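Local coordinates for probable M18 family aminopeptidase 1 (Thermotoga maritima, PDB 2GLF), which probably removes amino-terminal residues from peptides as a zinc-dependent aminopeptidase, with two manganese ions in the active site of this structure, at residues Tyr125-Ile130 / His425-Ile430; Glu22-Met27 / Ser241-Tyr246; Leu353-Gly358 / Glu371-Val376; Leu88-Ile93 / Gly401-Phe406; Ile148-Lys153 / Glu211-Thr216. One frame throughout, in Å; residues are numbered along the deposited sequence.

Contact 1: residues Tyr125-Ile130 / His425-Ile430; sequences YHWLSI and HSPFEI. With MN (manganese (II) ion), chain F.
The hydroxyl of Ser-426, whose CB rests on the ring of His-126, illustrates how one polar atom can gather several partners. OG is hydrogen-bonded to the carbonyl of Gly-423, receives a weak bond from Phe-428 N at 3.4 Å, and makes another weak one to Ser-129 OG of the second subunit. The setting is a metal-bearing loop of the M18 fold, just ahead of strand 429-432: His-425 NE2 binds manganese at 2.4 Å, in company with Asp-249 and Glu-279. Glu-429 closes a bond within the loop, its OE2 accepting from His-425 N over 2.6 Å through the anti lone pair, nearly straight at 164°. Against this loop lie residues 125-130, which meet it chiefly through His-126. Its CG stands anti to the carbonyl carbon (chi1 -76°), which turns one ring face onto Ser-426 CB in a CH-pi contact, 4.2 Å from the ring centroid to CB and displaced toward the rim near NE2. Pro-427 crosses the same side chain at about a right angle, CD approaching His-126 CB to 3.5 Å. With an alanine here, Ser-426 CB would probably lose its aromatic cover and a gap would be likely to open beside Pro-427 CD. Farther along, Pro-427 CG sits above one face of the Trp-127 indole, offset toward its rim, 4.2 Å from CE2.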
# COMPACT_ATOMS: atom_id res chain seq x y z
N TYR A 125 0.65 25.12 14.00
CA TYR A 125 2.08 25.03 14.25
C TYR A 125 2.66 26.44 14.39
O TYR A 125 3.79 26.61 14.84
CB TYR A 125 2.80 24.24 13.14
CG TYR A 125 2.61 24.75 11.74
CD1 TYR A 125 1.68 24.15 10.89
CD2 TYR A 125 3.37 25.81 11.25
CE1 TYR A 125 1.52 24.60 9.58
CE2 TYR A 125 3.21 26.26 9.94
CZ TYR A 125 2.29 25.65 9.11
OH TYR A 125 2.15 26.07 7.80
N HIS A 126 1.87 27.44 14.00
CA HIS A 126 2.30 28.84 14.10
C HIS A 126 2.41 29.26 15.57
O HIS A 126 3.29 30.03 15.93
CB HIS A 126 1.27 29.79 13.46
CG HIS A 126 1.29 29.81 11.97
ND1 HIS A 126 2.45 29.82 11.23
CD2 HIS A 126 0.27 29.90 11.07
CE1 HIS A 126 2.15 29.92 9.94
NE2 HIS A 126 0.84 29.97 9.82
N TRP A 127 1.51 28.73 16.39
CA TRP A 127 1.41 29.07 17.80
C TRP A 127 2.36 28.40 18.78
O TRP A 127 2.22 28.57 19.99
CB TRP A 127 -0.04 28.88 18.26
CG TRP A 127 -0.98 29.68 17.41
CD1 TRP A 127 -1.32 29.43 16.10
CD2 TRP A 127 -1.58 30.93 17.74
NE1 TRP A 127 -2.08 30.47 15.60
CE2 TRP A 127 -2.25 31.40 16.59
CE3 TRP A 127 -1.61 31.72 18.90
CZ2 TRP A 127 -2.95 32.61 16.57
CZ3 TRP A 127 -2.30 32.92 18.88
CH2 TRP A 127 -2.96 33.36 17.72
N LEU A 128 3.34 27.66 18.27
CA LEU A 128 4.30 27.01 19.15
C LEU A 128 5.60 27.82 19.24
O LEU A 128 6.08 28.36 18.23
CB LEU A 128 4.58 25.59 18.65
CG LEU A 128 3.35 24.67 18.73
CD1 LEU A 128 3.59 23.42 17.92
CD2 LEU A 128 3.07 24.32 20.19
N SER A 129 6.15 27.91 20.45
CA SER A 129 7.38 28.66 20.73
C SER A 129 7.33 30.08 20.19
O SER A 129 8.18 30.51 19.41
CB SER A 129 8.60 27.92 20.16
OG SER A 129 8.84 26.71 20.85
N ILE A 130 6.32 30.81 20.64
CA ILE A 130 6.09 32.19 20.24
C ILE A 130 5.51 32.91 21.45
O ILE A 130 4.61 32.39 22.11
CB ILE A 130 5.13 32.21 19.01
CG1 ILE A 130 5.96 32.31 17.74
CG2 ILE A 130 4.10 33.32 19.11
CD1 ILE A 130 5.16 32.10 16.46
N HIS A 425 -4.01 34.83 8.44
CA HIS A 425 -4.25 33.98 9.60
C HIS A 425 -3.03 33.62 10.44
O HIS A 425 -3.16 33.01 11.50
CB HIS A 425 -4.99 32.70 9.21
CG HIS A 425 -6.44 32.90 8.97
ND1 HIS A 425 -7.36 31.88 9.03
CD2 HIS A 425 -7.15 34.02 8.68
CE1 HIS A 425 -8.57 32.36 8.80
NE2 HIS A 425 -8.47 33.66 8.59
N SER A 426 -1.84 34.00 9.97
CA SER A 426 -0.63 33.72 10.73
C SER A 426 -0.55 34.74 11.86
O SER A 426 -1.28 35.73 11.86
CB SER A 426 0.60 33.87 9.84
OG SER A 426 0.74 35.21 9.41
N PRO A 427 0.32 34.51 12.85
CA PRO A 427 0.45 35.45 13.97
C PRO A 427 1.09 36.77 13.55
O PRO A 427 1.21 37.69 14.36
CB PRO A 427 1.33 34.68 14.95
CG PRO A 427 0.99 33.26 14.67
CD PRO A 427 0.99 33.24 13.16
N PHE A 428 1.48 36.88 12.28
CA PHE A 428 2.12 38.09 11.78
C PHE A 428 1.81 38.27 10.29
O PHE A 428 2.64 37.96 9.43
CB PHE A 428 3.65 37.99 12.00
CG PHE A 428 4.37 39.31 11.96
CD1 PHE A 428 4.20 40.25 12.98
CD2 PHE A 428 5.25 39.62 10.92
CE1 PHE A 428 4.89 41.47 12.96
CE2 PHE A 428 5.94 40.84 10.89
CZ PHE A 428 5.75 41.76 11.91
N GLU A 429 0.61 38.76 9.99
CA GLU A 429 0.21 38.98 8.60
C GLU A 429 0.93 40.18 8.00
O GLU A 429 1.37 41.07 8.72
CB GLU A 429 -1.31 39.18 8.52
CG GLU A 429 -2.09 38.04 9.15
CD GLU A 429 -3.59 38.29 9.17
OE1 GLU A 429 -4.00 39.43 9.48
OE2 GLU A 429 -4.36 37.34 8.90
N ILE A 430 1.05 40.19 6.68
CA ILE A 430 1.73 41.27 5.97
C ILE A 430 0.80 41.94 4.95
O ILE A 430 0.10 41.27 4.19
CB ILE A 430 3.00 40.72 5.23
CG1 ILE A 430 4.27 41.14 5.97
CG2 ILE A 430 3.09 41.28 3.82
CD1 ILE A 430 4.43 40.53 7.32
MN MN F . -10.25 35.25 8.19

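Contact 2: residues Glu22-Met27 / Ser241-Tyr246; sequences EYMEFM and SLIGAY
Ile-243 is the bump of this interface, and the hollow that receives it is walled by Tyr-23 and Met-24, consecutive residues of helix 13-29. The isoleucine side chain runs out extended, with chi2 at 173°, puts both methyls against Tyr-23 and shares one of them, CG2, with Met-24. CD1 meets the tyrosine ring at CD2, 3.8 Å away, approaching at a slant. CG2 lies between the partners, 4.1 Å from Tyr-23 CE2 and likewise 4.1 Å from CG of Met-24, a selenomethionine whose chain reaches over from the flank of the helix. One turn on, Met-27, also a selenomethionine, offers a shallower fit: its CG comes to 4.3 Å from Ala-245 CB, a small knob on a strand where the CB atoms of Ile-243 and Ala-245 are turned toward the helix, with a glycine, Gly-244, between them. The match goes with the near-parallel course of the two segments, helix 22-27 and strand 242-245, whose axes lie 3° and 10.4 Å apart, so that side chains one helical turn apart meet alternate strand residues. Cut back to an alanine, position 243 would probably leave the hollow between Tyr-23 and Met-24 unfilled and take away the methyl contacts at Tyr-23 CD2 and CE2. Helix 13-29 thus covers the three-stranded antiparallel sheet at its middle strand; helix 248-263 touches Tyr-23, Met-27 and Ile-243, and helix 433-449 borders Tyr-23, Met-24 and Ile-243.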
# COMPACT_ATOMS: atom_id res chain seq x y z
N GLU A 22 -0.76 55.95 11.71
CA GLU A 22 -2.02 56.06 12.42
C GLU A 22 -2.69 54.69 12.54
O GLU A 22 -3.29 54.36 13.57
CB GLU A 22 -2.92 57.04 11.69
CG GLU A 22 -2.40 58.47 11.73
CD GLU A 22 -2.95 59.34 10.62
OE1 GLU A 22 -2.67 60.56 10.63
OE2 GLU A 22 -3.66 58.82 9.73
N TYR A 23 -2.56 53.89 11.48
CA TYR A 23 -3.14 52.55 11.44
C TYR A 23 -2.46 51.65 12.48
O TYR A 23 -3.13 50.96 13.24
CB TYR A 23 -2.96 51.96 10.03
CG TYR A 23 -3.25 50.47 9.91
CD1 TYR A 23 -4.53 49.96 10.12
CD2 TYR A 23 -2.23 49.57 9.61
CE1 TYR A 23 -4.79 48.58 10.02
CE2 TYR A 23 -2.47 48.19 9.52
CZ TYR A 23 -3.75 47.71 9.73
OH TYR A 23 -3.99 46.36 9.65
N MSE A 24 -1.14 51.68 12.50
CA MSE A 24 -0.38 50.86 13.44
C MSE A 24 -0.67 51.16 14.91
O MSE A 24 -0.66 50.25 15.74
CB MSE A 24 1.12 50.98 13.15
CG MSE A 24 1.50 50.37 11.80
SE MSE A 24 3.41 50.25 11.46
CE MSE A 24 3.59 51.77 10.26
N GLU A 25 -0.94 52.42 15.24
CA GLU A 25 -1.27 52.77 16.62
C GLU A 25 -2.55 52.04 17.01
O GLU A 25 -2.61 51.33 18.02
CB GLU A 25 -1.48 54.28 16.77
CG GLU A 25 -0.21 55.10 16.60
CD GLU A 25 0.81 54.84 17.70
OE1 GLU A 25 1.93 55.37 17.62
OE2 GLU A 25 0.47 54.11 18.66
N PHE A 26 -3.58 52.21 16.19
CA PHE A 26 -4.87 51.56 16.40
C PHE A 26 -4.64 50.06 16.58
O PHE A 26 -5.17 49.44 17.50
CB PHE A 26 -5.76 51.80 15.19
CG PHE A 26 -7.11 51.14 15.27
CD1 PHE A 26 -8.04 51.55 16.22
CD2 PHE A 26 -7.45 50.12 14.39
CE1 PHE A 26 -9.30 50.96 16.28
CE2 PHE A 26 -8.71 49.52 14.44
CZ PHE A 26 -9.64 49.94 15.39
N MSE A 27 -3.84 49.49 15.68
CA MSE A 27 -3.55 48.06 15.68
C MSE A 27 -2.89 47.54 16.96
O MSE A 27 -3.13 46.41 17.38
CB MSE A 27 -2.68 47.72 14.47
CG MSE A 27 -3.12 46.46 13.73
SE MSE A 27 -5.03 46.41 13.32
CE MSE A 27 -5.31 48.28 12.97
N SER A 241 8.15 49.19 3.05
CA SER A 241 6.91 49.37 2.31
C SER A 241 5.75 48.52 2.82
O SER A 241 4.60 48.75 2.44
CB SER A 241 7.12 49.04 0.84
OG SER A 241 7.32 47.65 0.68
N LEU A 242 6.04 47.54 3.66
CA LEU A 242 5.00 46.66 4.15
C LEU A 242 4.70 46.84 5.63
O LEU A 242 5.52 47.38 6.37
CB LEU A 242 5.39 45.21 3.87
CG LEU A 242 5.71 44.94 2.40
CD1 LEU A 242 6.23 43.53 2.23
CD2 LEU A 242 4.46 45.17 1.57
N ILE A 243 3.52 46.39 6.06
CA ILE A 243 3.15 46.47 7.47
C ILE A 243 2.88 45.06 7.97
O ILE A 243 2.02 44.35 7.44
CB ILE A 243 1.87 47.29 7.72
CG1 ILE A 243 2.08 48.75 7.33
CG2 ILE A 243 1.50 47.21 9.19
CD1 ILE A 243 0.81 49.59 7.40
N GLY A 244 3.63 44.65 8.99
CA GLY A 244 3.43 43.33 9.55
C GLY A 244 2.74 43.46 10.88
O GLY A 244 3.15 44.25 11.72
N ALA A 245 1.67 42.69 11.09
CA ALA A 245 0.94 42.75 12.35
C ALA A 245 -0.07 41.62 12.47
O ALA A 245 -0.50 41.04 11.47
CB ALA A 245 0.24 44.08 12.48
N TYR A 246 -0.43 41.33 13.70
CA TYR A 246 -1.41 40.29 13.97
C TYR A 246 -2.82 40.83 13.85
O TYR A 246 -3.11 41.95 14.26
CB TYR A 246 -1.23 39.73 15.38
CG TYR A 246 -2.46 39.02 15.89
CD1 TYR A 246 -2.77 37.73 15.47
CD2 TYR A 246 -3.34 39.65 16.77
CE1 TYR A 246 -3.91 37.09 15.90
CE2 TYR A 246 -4.49 39.02 17.21
CZ TYR A 246 -4.77 37.73 16.77
OH TYR A 246 -5.90 37.08 17.22

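Contact 3: residues Leu353-Gly358 / Glu371-Val376; sequences LVKYTG and EFVARV
Leu-353 reaches the helix with a nearly extended side chain: CG lies opposite the backbone N (chi1 -178°) and CD1 continues the zigzag, so that its two terminal methyls fork toward two valines. Val-373 and Val-376 have their own CG1 atoms turned in the same extended sense, which brings them to the fork. CD2 of Leu-353 lies 4.3 Å from Val-373 CG1, while CD1 is 4.2 Å from Val-376 CG1, the two valines being spaced by about one helical turn. The second methyl of Val-373 is used as well, since its CG2 stands 4.2 Å from CD of Lys-355. This is the inner seam of a beta-alpha-beta unit, in which strand 351-354 leads through helix 370-382 to strand 387-389, its parallel neighbour in the large mixed sheet. Toward strand 351-354 the helix presents branched aliphatic side chains, and Met-417 of strand 414-421 touches both Leu-353 and Val-376. Lys-355 is apolar along its length and charged at its tip. The chain is extended as far as CE and passes Val-373 CG2 with its CD, then turns at its end to bring NZ into salt bridges with Asp-367 and with Glu-224 of the third subunit. On the helix itself, Val-376 has a further neighbour: its CG2 sits over the centre of the Phe-372 ring, 4.0 Å above the ring plane.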
# COMPACT_ATOMS: atom_id res chain seq x y z
N LEU A 353 -10.74 44.10 -5.80
CA LEU A 353 -12.18 43.99 -6.03
C LEU A 353 -12.42 42.51 -6.28
O LEU A 353 -11.96 41.95 -7.28
CB LEU A 353 -12.59 44.85 -7.23
CG LEU A 353 -14.06 44.94 -7.65
CD1 LEU A 353 -14.28 46.21 -8.45
CD2 LEU A 353 -14.46 43.72 -8.47
N VAL A 354 -13.12 41.86 -5.35
CA VAL A 354 -13.42 40.43 -5.44
C VAL A 354 -14.88 40.22 -5.82
O VAL A 354 -15.77 40.47 -5.01
CB VAL A 354 -13.17 39.73 -4.09
CG1 VAL A 354 -13.14 38.24 -4.30
CG2 VAL A 354 -11.88 40.22 -3.46
N LYS A 355 -15.11 39.74 -7.03
CA LYS A 355 -16.48 39.50 -7.48
C LYS A 355 -17.13 38.29 -6.81
O LYS A 355 -18.34 38.27 -6.61
CB LYS A 355 -16.51 39.33 -9.00
CG LYS A 355 -17.90 39.21 -9.57
CD LYS A 355 -17.91 39.48 -11.05
CE LYS A 355 -19.28 39.25 -11.65
NZ LYS A 355 -19.71 37.83 -11.52
N TYR A 356 -16.31 37.29 -6.46
CA TYR A 356 -16.81 36.08 -5.80
C TYR A 356 -15.72 35.29 -5.08
O TYR A 356 -14.54 35.36 -5.44
CB TYR A 356 -17.51 35.17 -6.82
CG TYR A 356 -16.65 34.78 -8.00
CD1 TYR A 356 -15.55 33.93 -7.84
CD2 TYR A 356 -16.91 35.29 -9.28
CE1 TYR A 356 -14.74 33.60 -8.92
CE2 TYR A 356 -16.10 34.96 -10.36
CZ TYR A 356 -15.01 34.12 -10.17
OH TYR A 356 -14.19 33.82 -11.23
N THR A 357 -16.13 34.54 -4.06
CA THR A 357 -15.23 33.73 -3.25
C THR A 357 -15.95 32.51 -2.69
O THR A 357 -16.44 32.54 -1.56
CB THR A 357 -14.68 34.51 -2.04
OG1 THR A 357 -15.77 35.06 -1.29
CG2 THR A 357 -13.76 35.63 -2.49
N GLY A 358 -16.00 31.43 -3.46
CA GLY A 358 -16.67 30.23 -2.98
C GLY A 358 -15.76 29.03 -2.93
O GLY A 358 -14.60 29.14 -2.53
N GLU A 371 -24.05 44.46 -13.18
CA GLU A 371 -24.55 45.82 -13.05
C GLU A 371 -23.92 46.55 -11.87
O GLU A 371 -23.52 47.71 -11.99
CB GLU A 371 -26.08 45.83 -12.91
CG GLU A 371 -26.73 44.46 -12.82
CD GLU A 371 -26.75 43.73 -14.15
OE1 GLU A 371 -27.47 44.18 -15.07
OE2 GLU A 371 -26.05 42.70 -14.26
N PHE A 372 -23.83 45.87 -10.73
CA PHE A 372 -23.24 46.49 -9.55
C PHE A 372 -21.73 46.69 -9.71
O PHE A 372 -21.19 47.71 -9.31
CB PHE A 372 -23.52 45.64 -8.31
CG PHE A 372 -23.20 46.35 -7.03
CD1 PHE A 372 -22.56 45.69 -5.99
CD2 PHE A 372 -23.55 47.68 -6.86
CE1 PHE A 372 -22.26 46.35 -4.80
CE2 PHE A 372 -23.25 48.36 -5.67
CZ PHE A 372 -22.61 47.69 -4.64
N VAL A 373 -21.05 45.71 -10.29
CA VAL A 373 -19.62 45.85 -10.50
C VAL A 373 -19.41 47.04 -11.44
O VAL A 373 -18.41 47.77 -11.35
CB VAL A 373 -19.01 44.58 -11.13
CG1 VAL A 373 -17.50 44.74 -11.30
CG2 VAL A 373 -19.32 43.37 -10.26
N ALA A 374 -20.37 47.25 -12.33
CA ALA A 374 -20.31 48.36 -13.28
C ALA A 374 -20.35 49.67 -12.49
O ALA A 374 -19.50 50.54 -12.66
CB ALA A 374 -21.48 48.28 -14.24
N ARG A 375 -21.35 49.80 -11.62
CA ARG A 375 -21.50 50.99 -10.81
C ARG A 375 -20.27 51.27 -9.96
O ARG A 375 -19.85 52.42 -9.81
CB ARG A 375 -22.74 50.86 -9.92
CG ARG A 375 -24.05 50.85 -10.70
CD ARG A 375 -25.22 50.60 -9.77
NE ARG A 375 -25.27 51.58 -8.70
CZ ARG A 375 -26.01 51.45 -7.60
NH1 ARG A 375 -26.76 50.37 -7.43
NH2 ARG A 375 -25.99 52.40 -6.67
N VAL A 376 -19.68 50.22 -9.40
CA VAL A 376 -18.49 50.37 -8.57
C VAL A 376 -17.28 50.73 -9.42
O VAL A 376 -16.45 51.54 -9.02
CB VAL A 376 -18.19 49.07 -7.79
CG1 VAL A 376 -16.89 49.21 -7.01
CG2 VAL A 376 -19.35 48.75 -6.86

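Contact 4: residues Leu88-Ile93 / Gly401-Phe406; sequences LVVAHI and GTIAKF. With MN (manganese (II) ion), chain E.
Ile-403 sends a single methyl to Val-90, and following that side chain outward shows how a helix entrance can meet a central strand. Strand 87-92 lies within the large mixed sheet of the metallopeptidase fold; residues 401-406 run from a loop into a short helix. From CB, the longer branch of Ile-403 leaves between the backbone N and the carbonyl carbon (chi1 71°), while CG2 turns off on the side of His-92 and stops short of contact with it. CG1 nears Val-90 CG2 at 4.2 Å. The extended last bond then carries CD1 to the tip of the contact, 3.7 Å from Val-90 CG2 and 4.2 Å from Val-90 CB, with the carbonyl O of Ala-91 at its margin. One residue earlier, Thr-402 OG1 accepts a weak capping bond of 3.5 Å from Ala-404 N and is also hydrogen-bonded to Asp-416. Two residues beyond Val-90 on the strand, His-92 turns to the metal, joined there by Asp-249 and Asp-326. Its NE2 coordinates manganese at 2.4 Å, and a water binds the same ion at 2.4 Å.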
# COMPACT_ATOMS: atom_id res chain seq x y z
N LEU A 88 -23.13 51.53 2.99
CA LEU A 88 -22.48 50.86 4.11
C LEU A 88 -21.30 50.03 3.67
O LEU A 88 -21.33 49.37 2.64
CB LEU A 88 -23.46 49.92 4.81
CG LEU A 88 -24.71 50.48 5.45
CD1 LEU A 88 -25.51 49.30 6.00
CD2 LEU A 88 -24.34 51.46 6.55
N VAL A 89 -20.25 50.07 4.47
CA VAL A 89 -19.08 49.26 4.23
C VAL A 89 -19.04 48.44 5.52
O VAL A 89 -19.13 49.01 6.62
CB VAL A 89 -17.82 50.13 4.05
CG1 VAL A 89 -17.69 51.08 5.20
CG2 VAL A 89 -16.58 49.26 3.94
N VAL A 90 -18.97 47.12 5.41
CA VAL A 90 -18.96 46.27 6.60
C VAL A 90 -17.73 45.40 6.71
O VAL A 90 -17.17 44.97 5.70
CB VAL A 90 -20.20 45.36 6.63
CG1 VAL A 90 -21.45 46.20 6.64
CG2 VAL A 90 -20.19 44.43 5.43
N ALA A 91 -17.32 45.14 7.95
CA ALA A 91 -16.16 44.30 8.22
C ALA A 91 -16.32 43.54 9.54
O ALA A 91 -17.31 43.74 10.25
CB ALA A 91 -14.91 45.15 8.26
N HIS A 92 -15.37 42.67 9.84
CA HIS A 92 -15.42 41.91 11.08
C HIS A 92 -14.18 42.23 11.92
O HIS A 92 -13.10 42.49 11.39
CB HIS A 92 -15.54 40.40 10.81
CG HIS A 92 -14.32 39.77 10.21
ND1 HIS A 92 -13.31 39.21 10.98
CD2 HIS A 92 -13.97 39.53 8.92
CE1 HIS A 92 -12.41 38.65 10.19
NE2 HIS A 92 -12.79 38.82 8.94
N ILE A 93 -14.35 42.24 13.24
CA ILE A 93 -13.26 42.56 14.12
C ILE A 93 -12.76 41.39 14.95
O ILE A 93 -11.94 41.57 15.85
CB ILE A 93 -13.62 43.75 15.04
CG1 ILE A 93 -14.93 43.48 15.77
CG2 ILE A 93 -13.75 45.02 14.22
CD1 ILE A 93 -15.34 44.59 16.70
N GLY A 401 -15.57 32.50 1.22
CA GLY A 401 -16.83 32.87 1.82
C GLY A 401 -16.68 33.99 2.83
O GLY A 401 -16.03 33.82 3.86
N THR A 402 -17.27 35.15 2.53
CA THR A 402 -17.22 36.30 3.43
C THR A 402 -18.63 36.60 3.90
O THR A 402 -19.57 35.89 3.55
CB THR A 402 -16.66 37.54 2.73
OG1 THR A 402 -17.47 37.85 1.60
CG2 THR A 402 -15.23 37.31 2.28
N ILE A 403 -18.78 37.67 4.68
CA ILE A 403 -20.10 38.02 5.20
C ILE A 403 -20.99 38.72 4.18
O ILE A 403 -22.17 38.96 4.44
CB ILE A 403 -19.97 38.91 6.46
CG1 ILE A 403 -19.48 40.31 6.09
CG2 ILE A 403 -19.02 38.27 7.44
CD1 ILE A 403 -19.53 41.29 7.25
N ALA A 404 -20.43 39.01 3.01
CA ALA A 404 -21.19 39.67 1.96
C ALA A 404 -22.52 38.97 1.71
O ALA A 404 -23.57 39.61 1.65
CB ALA A 404 -20.38 39.71 0.67
N LYS A 405 -22.49 37.65 1.57
CA LYS A 405 -23.70 36.88 1.31
C LYS A 405 -24.89 37.25 2.22
O LYS A 405 -26.02 37.40 1.74
CB LYS A 405 -23.41 35.38 1.45
CG LYS A 405 -23.10 34.94 2.87
CD LYS A 405 -23.09 33.43 3.01
CE LYS A 405 -21.92 32.79 2.28
NZ LYS A 405 -21.87 31.33 2.54
N PHE A 406 -24.63 37.40 3.52
CA PHE A 406 -25.67 37.73 4.48
C PHE A 406 -26.41 39.02 4.21
O PHE A 406 -27.61 39.13 4.45
CB PHE A 406 -25.08 37.77 5.89
CG PHE A 406 -24.38 36.51 6.28
CD1 PHE A 406 -25.01 35.28 6.13
CD2 PHE A 406 -23.08 36.55 6.79
CE1 PHE A 406 -24.36 34.09 6.47
CE2 PHE A 406 -22.42 35.37 7.13
CZ PHE A 406 -23.06 34.13 6.97
MN MN E . -11.65 38.01 6.94
O HOH W 1 -10.20 37.62 5.12

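Contact 5: residues Ile148-Lys153 / Glu211-Thr216; sequences IHIGDK and EMYGIT
Ile-148 on strand 145-150, outermost in its sheet within this chain, stands 8.7 Å, CA to CA, from Tyr-213 of helix 200-213, which is followed by Gly-214 with its positive phi. The phenol ring bridges that distance. Ile-148 bends twice, at chi1 -65° and chi2 -62°, and so lays CD1 over the middle of one ring face, a CH-pi contact with 3.4 Å from CD1 to the ring centroid. CG of Met-212, a selenomethionine, is modelled over the opposite face, though its poor order makes this doubtful. Farther out, Ile-150 CD1 meets the end of the ring at a slant, 4.2 Å from Tyr-213 CZ. The hydroxyl uses a water: Tyr-213 OH is 3.1 Å from it, and the same water accepts from His-149 N at 2.9 Å. The chemistry is therefore split: apolar contacts with two isoleucines, one of them over the face, hold the ring, while one water carries the polar link between the phenol and a backbone N-H of the strand.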
# COMPACT_ATOMS: atom_id res chain seq x y z
N ILE A 148 -8.58 41.69 32.12
CA ILE A 148 -7.28 41.02 32.11
C ILE A 148 -6.45 41.41 30.89
O ILE A 148 -6.89 41.28 29.75
CB ILE A 148 -7.46 39.48 32.12
CG1 ILE A 148 -8.10 39.04 33.44
CG2 ILE A 148 -6.10 38.79 31.98
CD1 ILE A 148 -7.28 39.38 34.65
N HIS A 149 -5.23 41.88 31.15
CA HIS A 149 -4.29 42.28 30.11
C HIS A 149 -2.88 41.99 30.58
O HIS A 149 -2.21 42.84 31.15
CB HIS A 149 -4.45 43.76 29.80
CG HIS A 149 -5.81 44.13 29.33
ND1 HIS A 149 -6.30 43.76 28.09
CD2 HIS A 149 -6.81 44.80 29.94
CE1 HIS A 149 -7.54 44.19 27.96
NE2 HIS A 149 -7.88 44.83 29.07
N ILE A 150 -2.42 40.76 30.34
CA ILE A 150 -1.09 40.36 30.74
C ILE A 150 -0.25 40.05 29.51
O ILE A 150 -0.69 39.29 28.64
CB ILE A 150 -1.14 39.13 31.63
CG1 ILE A 150 -2.20 39.34 32.71
CG2 ILE A 150 0.22 38.89 32.26
CD1 ILE A 150 -2.37 38.17 33.64
N GLY A 151 0.94 40.63 29.44
CA GLY A 151 1.83 40.43 28.30
C GLY A 151 1.77 41.69 27.47
O GLY A 151 2.56 41.91 26.54
N ASP A 152 0.80 42.52 27.83
CA ASP A 152 0.51 43.80 27.19
C ASP A 152 1.68 44.78 27.24
O ASP A 152 2.21 45.20 26.21
CB ASP A 152 -0.70 44.41 27.90
CG ASP A 152 -1.61 45.16 26.96
OD1 ASP A 152 -2.63 45.69 27.44
OD2 ASP A 152 -1.30 45.21 25.75
N LYS A 153 2.08 45.14 28.46
CA LYS A 153 3.15 46.08 28.71
C LYS A 153 4.47 45.36 28.92
O LYS A 153 4.50 44.18 29.24
CB LYS A 153 2.80 46.91 29.94
CG LYS A 153 1.44 47.58 29.85
CD LYS A 153 0.74 47.62 31.20
CE LYS A 153 0.45 46.22 31.75
NZ LYS A 153 -0.41 45.38 30.85
N GLU A 211 -4.53 37.16 44.67
CA GLU A 211 -3.95 38.36 45.27
C GLU A 211 -3.84 39.49 44.25
O GLU A 211 -3.65 40.65 44.61
CB GLU A 211 -2.56 38.04 45.83
CG GLU A 211 -2.53 36.78 46.67
CD GLU A 211 -1.25 36.64 47.48
OE1 GLU A 211 -0.18 37.01 46.96
OE2 GLU A 211 -1.33 36.16 48.63
N MSE A 212 -3.97 39.14 42.98
CA MSE A 212 -3.87 40.11 41.90
C MSE A 212 -5.22 40.69 41.48
O MSE A 212 -5.39 41.90 41.44
CB MSE A 212 -3.19 39.47 40.69
CG MSE A 212 -2.79 40.46 39.63
SE MSE A 212 -1.67 41.83 40.40
CE MSE A 212 -2.91 43.31 40.34
N TYR A 213 -6.17 39.81 41.17
CA TYR A 213 -7.50 40.25 40.74
C TYR A 213 -8.59 39.85 41.71
O TYR A 213 -9.77 40.11 41.47
CB TYR A 213 -7.80 39.67 39.36
CG TYR A 213 -6.67 39.86 38.38
CD1 TYR A 213 -5.70 38.87 38.20
CD2 TYR A 213 -6.56 41.03 37.64
CE1 TYR A 213 -4.65 39.05 37.31
CE2 TYR A 213 -5.51 41.23 36.75
CZ TYR A 213 -4.56 40.24 36.58
OH TYR A 213 -3.54 40.44 35.69
N GLY A 214 -8.20 39.22 42.81
CA GLY A 214 -9.17 38.79 43.80
C GLY A 214 -10.08 37.69 43.29
O GLY A 214 -11.14 37.45 43.85
N ILE A 215 -9.65 37.02 42.22
CA ILE A 215 -10.45 35.96 41.61
C ILE A 215 -10.24 34.56 42.19
O ILE A 215 -9.27 34.28 42.89
CB ILE A 215 -10.23 35.89 40.08
CG1 ILE A 215 -8.75 35.65 39.76
CG2 ILE A 215 -10.70 37.17 39.42
CD1 ILE A 215 -8.47 35.51 38.26
N THR A 216 -11.20 33.70 41.87
CA THR A 216 -11.19 32.31 42.29
C THR A 216 -11.24 31.47 41.01
O THR A 216 -11.65 31.95 39.96
CB THR A 216 -12.43 32.00 43.17
OG1 THR A 216 -12.37 30.64 43.62
CG2 THR A 216 -13.71 32.22 42.40
O HOH W 2 -4.58 42.68 33.83

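In the fold
The five contacts fall into two touching pairs and one outlier. Contacts 1 and 2 share the three-stranded sheet, where Glu-429 O and Ala-245 N, 2.9 Å apart, probably hydrogen-bond. Contacts 3 and 4 meet through Thr-357 O and Gly-401 N, also 2.9 Å apart, and each has a strand in the large mixed sheet. The metal site unites the pairs: contact 1 supplies His-425 and contact 4 His-92, and although their centres lie about 24 Å apart, the two manganese ions are separated by only 3.3 Å and share Asp-249. Contact 5 stands apart on the six-stranded sheet, its centre about 46 Å from that of contact 3.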